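Local coordinates for protein aminotransferase (Neisseria meningitidis Z2491, PDB 3JTX) that is a pyridoxal-phosphate-dependent aminotransferase that probably transfers amino groups between amino acids and keto acids, with its cofactor bound to a lysine, at residues Ala342-Leu345 with Trp346-Ala350; Ile311-Leu314 with Gln315-Phe318. All blocks are in the same frame, centred on the assembly; numbering follows the deposited sequence.

Interaction 1. Residues Ala342-Leu345 with Trp346-Ala350; sequences ARNL and WQKAA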
loop_
_atom_site.group_PDB
_atom_site.type_symbol
_atom_site.label_atom_id
_atom_site.label_comp_id
_atom_site.label_asym_id
_atom_site.label_seq_id
_atom_site.Cartn_x
_atom_site.Cartn_y
_atom_site.Cartn_z
ATOM N N ALA A 342 24.768 13.055 -22.779
ATOM C CA ALA A 342 24.643 13.225 -21.341
ATOM C C ALA A 342 26.021 13.394 -20.684
ATOM O O ALA A 342 26.186 14.213 -19.774
ATOM C CB ALA A 342 23.881 12.051 -20.720
ATOM N N ARG A 343 27.001 12.623 -21.146
ATOM C CA ARG A 343 28.361 12.716 -20.619
ATOM C C ARG A 343 28.971 14.093 -20.878
ATOM O O ARG A 343 29.618 14.655 -19.998
ATOM C CB ARG A 343 29.247 11.617 -21.201
ATOM C CG ARG A 343 28.998 10.280 -20.531
ATOM C CD ARG A 343 29.772 9.161 -21.185
ATOM N NE ARG A 343 29.625 7.936 -20.410
ATOM C CZ ARG A 343 29.896 6.710 -20.848
ATOM N NH1 ARG A 343 30.312 6.490 -22.088
ATOM N NH2 ARG A 343 29.712 5.694 -20.028
ATOM N N ASN A 344 28.747 14.639 -22.063
ATOM C CA ASN A 344 29.291 15.972 -22.408
ATOM C C ASN A 344 28.633 17.101 -21.596
ATOM O O ASN A 344 29.316 18.016 -21.099
ATOM C CB ASN A 344 29.154 16.209 -23.915
ATOM C CG ASN A 344 29.912 17.433 -24.398
ATOM O OD1 ASN A 344 31.030 17.701 -23.962
ATOM N ND2 ASN A 344 29.306 18.182 -25.317
ATOM N N LEU A 345 27.320 17.030 -21.424
ATOM C CA LEU A 345 26.605 18.045 -20.646
ATOM C C LEU A 345 27.043 18.049 -19.190
ATOM O O LEU A 345 27.106 19.111 -18.562
ATOM C CB LEU A 345 25.086 17.843 -20.723
ATOM C CG LEU A 345 24.410 18.096 -22.081
ATOM C CD1 LEU A 345 22.900 18.271 -21.875
ATOM C CD2 LEU A 345 24.996 19.251 -22.815
ATOM N N TRP A 346 27.324 16.855 -18.656
ATOM C CA TRP A 346 27.782 16.719 -17.273
ATOM C C TRP A 346 29.197 17.245 -17.105
ATOM O O TRP A 346 29.457 18.053 -16.202
ATOM C CB TRP A 346 27.688 15.261 -16.811
ATOM C CG TRP A 346 28.272 15.036 -15.468
ATOM C CD1 TRP A 346 29.407 14.322 -15.174
ATOM C CD2 TRP A 346 27.769 15.519 -14.224
ATOM N NE1 TRP A 346 29.626 14.326 -13.822
ATOM C CE2 TRP A 346 28.634 15.042 -13.212
ATOM C CE3 TRP A 346 26.669 16.304 -13.862
ATOM C CZ2 TRP A 346 28.447 15.345 -11.864
ATOM C CZ3 TRP A 346 26.471 16.592 -12.520
ATOM C CH2 TRP A 346 27.364 16.119 -11.534
ATOM N N GLN A 347 30.103 16.803 -17.978
ATOM C CA GLN A 347 31.506 17.186 -17.881
ATOM C C GLN A 347 31.711 18.675 -18.133
ATOM O O GLN A 347 32.575 19.285 -17.511
ATOM C CB GLN A 347 32.370 16.387 -18.871
ATOM C CG GLN A 347 33.887 16.683 -18.749
ATOM C CD GLN A 347 34.717 16.002 -19.833
ATOM O OE1 GLN A 347 34.188 15.277 -20.673
ATOM N NE2 GLN A 347 36.019 16.232 -19.811
ATOM N N LYS A 348 30.942 19.255 -19.056
ATOM C CA LYS A 348 31.155 20.659 -19.442
ATOM C C LYS A 348 30.308 21.660 -18.650
ATOM O O LYS A 348 30.708 22.805 -18.519
ATOM C CB LYS A 348 30.864 20.876 -20.924
ATOM C CG LYS A 348 31.686 20.040 -21.883
ATOM C CD LYS A 348 33.098 20.540 -22.025
ATOM C CE LYS A 348 33.903 19.678 -23.004
ATOM N NZ LYS A 348 33.160 19.279 -24.256
ATOM N N ALA A 349 29.139 21.248 -18.159
ATOM C CA ALA A 349 28.169 22.207 -17.580
ATOM C C ALA A 349 27.482 21.748 -16.299
ATOM O O ALA A 349 26.619 22.456 -15.766
ATOM C CB ALA A 349 27.123 22.565 -18.625
ATOM N N ALA A 350 27.861 20.574 -15.796
ATOM C CA ALA A 350 27.209 19.967 -14.645
ATOM C C ALA A 350 25.727 19.733 -14.884
ATOM O O ALA A 350 24.959 19.668 -13.933
ATOM C CB ALA A 350 27.430 20.827 -13.352
HETATM O O HOH W 1 32.924 16.476 -22.616
#

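Interaction 2. Residues Ile311-Leu314 with Gln315-Phe318; sequences IPIL and QQVF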
loop_
_atom_site.group_PDB
_atom_site.type_symbol
_atom_site.label_atom_id
_atom_site.label_comp_id
_atom_site.label_asym_id
_atom_site.label_seq_id
_atom_site.Cartn_x
_atom_site.Cartn_y
_atom_site.Cartn_z
ATOM N N ILE A 311 11.818 26.138 -25.386
ATOM C CA ILE A 311 11.683 25.513 -26.702
ATOM C C ILE A 311 12.347 26.364 -27.796
ATOM O O ILE A 311 13.164 25.838 -28.564
ATOM C CB ILE A 311 10.213 25.161 -27.049
ATOM C CG1 ILE A 311 9.716 24.010 -26.171
ATOM C CG2 ILE A 311 10.071 24.818 -28.537
ATOM C CD1 ILE A 311 10.408 22.666 -26.410
ATOM N N PRO A 312 12.030 27.672 -27.862
ATOM C CA PRO A 312 12.685 28.480 -28.906
ATOM C C PRO A 312 14.208 28.584 -28.753
ATOM O O PRO A 312 14.908 28.741 -29.757
ATOM C CB PRO A 312 12.025 29.866 -28.796
ATOM C CG PRO A 312 11.091 29.812 -27.659
ATOM C CD PRO A 312 11.081 28.450 -27.047
ATOM N N ILE A 313 14.722 28.491 -27.525
ATOM C CA ILE A 313 16.181 28.499 -27.330
ATOM C C ILE A 313 16.766 27.221 -27.944
ATOM O O ILE A 313 17.683 27.283 -28.760
ATOM C CB ILE A 313 16.589 28.643 -25.841
ATOM C CG1 ILE A 313 16.178 30.017 -25.305
ATOM C CG2 ILE A 313 18.098 28.492 -25.665
ATOM C CD1 ILE A 313 16.343 30.158 -23.807
ATOM N N LEU A 314 16.201 26.070 -27.585
ATOM C CA LEU A 314 16.712 24.796 -28.095
ATOM C C LEU A 314 16.572 24.685 -29.617
ATOM O O LEU A 314 17.416 24.078 -30.293
ATOM C CB LEU A 314 15.998 23.612 -27.414
ATOM C CG LEU A 314 16.287 23.392 -25.923
ATOM C CD1 LEU A 314 15.410 22.240 -25.387
ATOM C CD2 LEU A 314 17.797 23.151 -25.666
ATOM N N GLN A 315 15.515 25.277 -30.160
ATOM C CA GLN A 315 15.270 25.214 -31.609
ATOM C C GLN A 315 16.346 25.907 -32.454
ATOM O O GLN A 315 16.365 25.744 -33.664
ATOM C CB GLN A 315 13.887 25.774 -31.947
ATOM C CG GLN A 315 12.746 24.813 -31.636
ATOM C CD GLN A 315 11.379 25.450 -31.804
ATOM O OE1 GLN A 315 11.228 26.670 -31.696
ATOM N NE2 GLN A 315 10.373 24.624 -32.063
ATOM N N GLN A 316 17.238 26.663 -31.820
ATOM C CA GLN A 316 18.369 27.249 -32.519
ATOM C C GLN A 316 19.301 26.191 -33.083
ATOM O O GLN A 316 19.962 26.441 -34.063
ATOM C CB GLN A 316 19.171 28.164 -31.595
ATOM C CG GLN A 316 18.446 29.433 -31.180
ATOM C CD GLN A 316 19.202 30.189 -30.112
ATOM O OE1 GLN A 316 19.831 31.193 -30.392
ATOM N NE2 GLN A 316 19.175 29.686 -28.894
ATOM N N VAL A 317 19.360 25.024 -32.443
ATOM C CA VAL A 317 20.310 23.966 -32.807
ATOM C C VAL A 317 19.628 22.607 -33.016
ATOM O O VAL A 317 20.050 21.836 -33.874
ATOM C CB VAL A 317 21.426 23.871 -31.735
ATOM C CG1 VAL A 317 22.202 22.570 -31.841
ATOM C CG2 VAL A 317 22.374 25.077 -31.858
ATOM N N PHE A 318 18.556 22.335 -32.271
ATOM C CA PHE A 318 17.927 21.014 -32.269
ATOM C C PHE A 318 16.611 20.964 -33.012
ATOM O O PHE A 318 15.919 21.970 -33.145
ATOM C CB PHE A 318 17.693 20.559 -30.823
ATOM C CG PHE A 318 18.952 20.486 -30.022
ATOM C CD1 PHE A 318 19.819 19.411 -30.170
ATOM C CD2 PHE A 318 19.295 21.503 -29.146
ATOM C CE1 PHE A 318 20.995 19.354 -29.451
ATOM C CE2 PHE A 318 20.467 21.443 -28.416
ATOM C CZ PHE A 318 21.326 20.373 -28.576
#

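Interaction 1. Residues Ala342-Leu345 with Trp346-Ala350
The flat carboxamide of N344 meets K348 through its oxygen: the ammonium NZ of K348 lies 2.7 Å from N344 OD1, in the carbonyl plane and on a lone pair. A water donates to N344 OD1 and to Q347 OE1, its oxygen 2.6 Å from each, and so ties the two side-chain amides together. At the other end of the amide, N344 ND2 bonds the hydroxyl of Y395. The indole of W346 has its NE1 bonded to I24 O, and the W346 side chain touches A26 and Q352; W346 CB lies 3.5 Å from A342 O, beside the helical bond from W346 N to that oxygen. N344 and K348 form an i to i+4 pair on the last turns of helix 338-349. With CG opposite its own backbone N (chi1 -169°), the amide end of N344 comes within reach of K348, whose bends at chi2 (-76°) and chi4 (42°) bring NZ round to OD1. Alongside, the helical bond from K348 N to N344 O measures 2.9 Å. L345 touches I391 and L394 of helix 381-394, whereas R343 reaches A20 O through NE. The ammonium and water at OD1 support the assigned orientation of the N344 amide, and the adjacent positive charge would be expected to polarise its carbonyl further.

Interaction 2. Residues Ile311-Leu314 with Gln315-Phe318
Q315 N bonds I311 O as helix 294-314 ends; the i to i+3 bonds of Q316 and V317 follow, and F318 N returns to an i to i+4 bond. The side chain of Q315 lies back over the preceding turn: its CG is 3.3 Å from I311 O, and its amide NE2 passes 3.5 Å from the methyl CG2 of I311, a van der Waals contact; the NE2 hydrogen bond goes to V320 O. Q316 comes next and grips one carbonyl twice. Its backbone N reaches I313 O at 3.2 Å from well above the carbonyl plane, and its side-chain NE2 reaches the same oxygen at 2.8 Å along a nearly straight N-H (167°), with the acceptor lying in the plane of the Q316 amide. CG of Q316 lies beside the backbone N (chi1 -68°) and the chain is extended as far as CD, where chi3 of 104° turns the amide so that NE2 faces I313 O; OE1 is taken by R396 NH2. The NE2 also runs beside I313 CG2, the two side chains pointing the same way. V317 N closes the next turn on L314 O, while V317 CG1 sits 3.9 Å above the ring plane of F318, over its centre. F318 N joins V317 N on L314 O, so a second carbonyl of the helix end is held by two N-H groups. F318 directs its side chain back toward the helix, beside I391 of helix 381-394 and L331 of strand 328-332, while L314 touches I329 of the same strand. L314 O lies at the edge of the F318 ring, near its plane, 3.4 Å from F318 CD2, and F318 CD2 touches L314 CD2 at 4.1 Å.

Overall arrangement
Interaction 2 comes first along the chain, where helix 294-314 turns toward strand 328-332; interaction 1 follows at the far end of helix 338-349, just before strand 351-352. Their centres are 18 Å apart and their nearest atoms about 7 Å apart, without touching. Both lie more than 25 Å from the chain centre, on the same side of it, in what matches the small C-terminal domain of fold-type I aminotransferases. Helix 381-394 and the chain end beyond it link them: I391 contacts both L345 and F318, and Y395 bonds N344 and touches V317 and F318. Both helix ends thus pack on helix 381-394 and the residues after it.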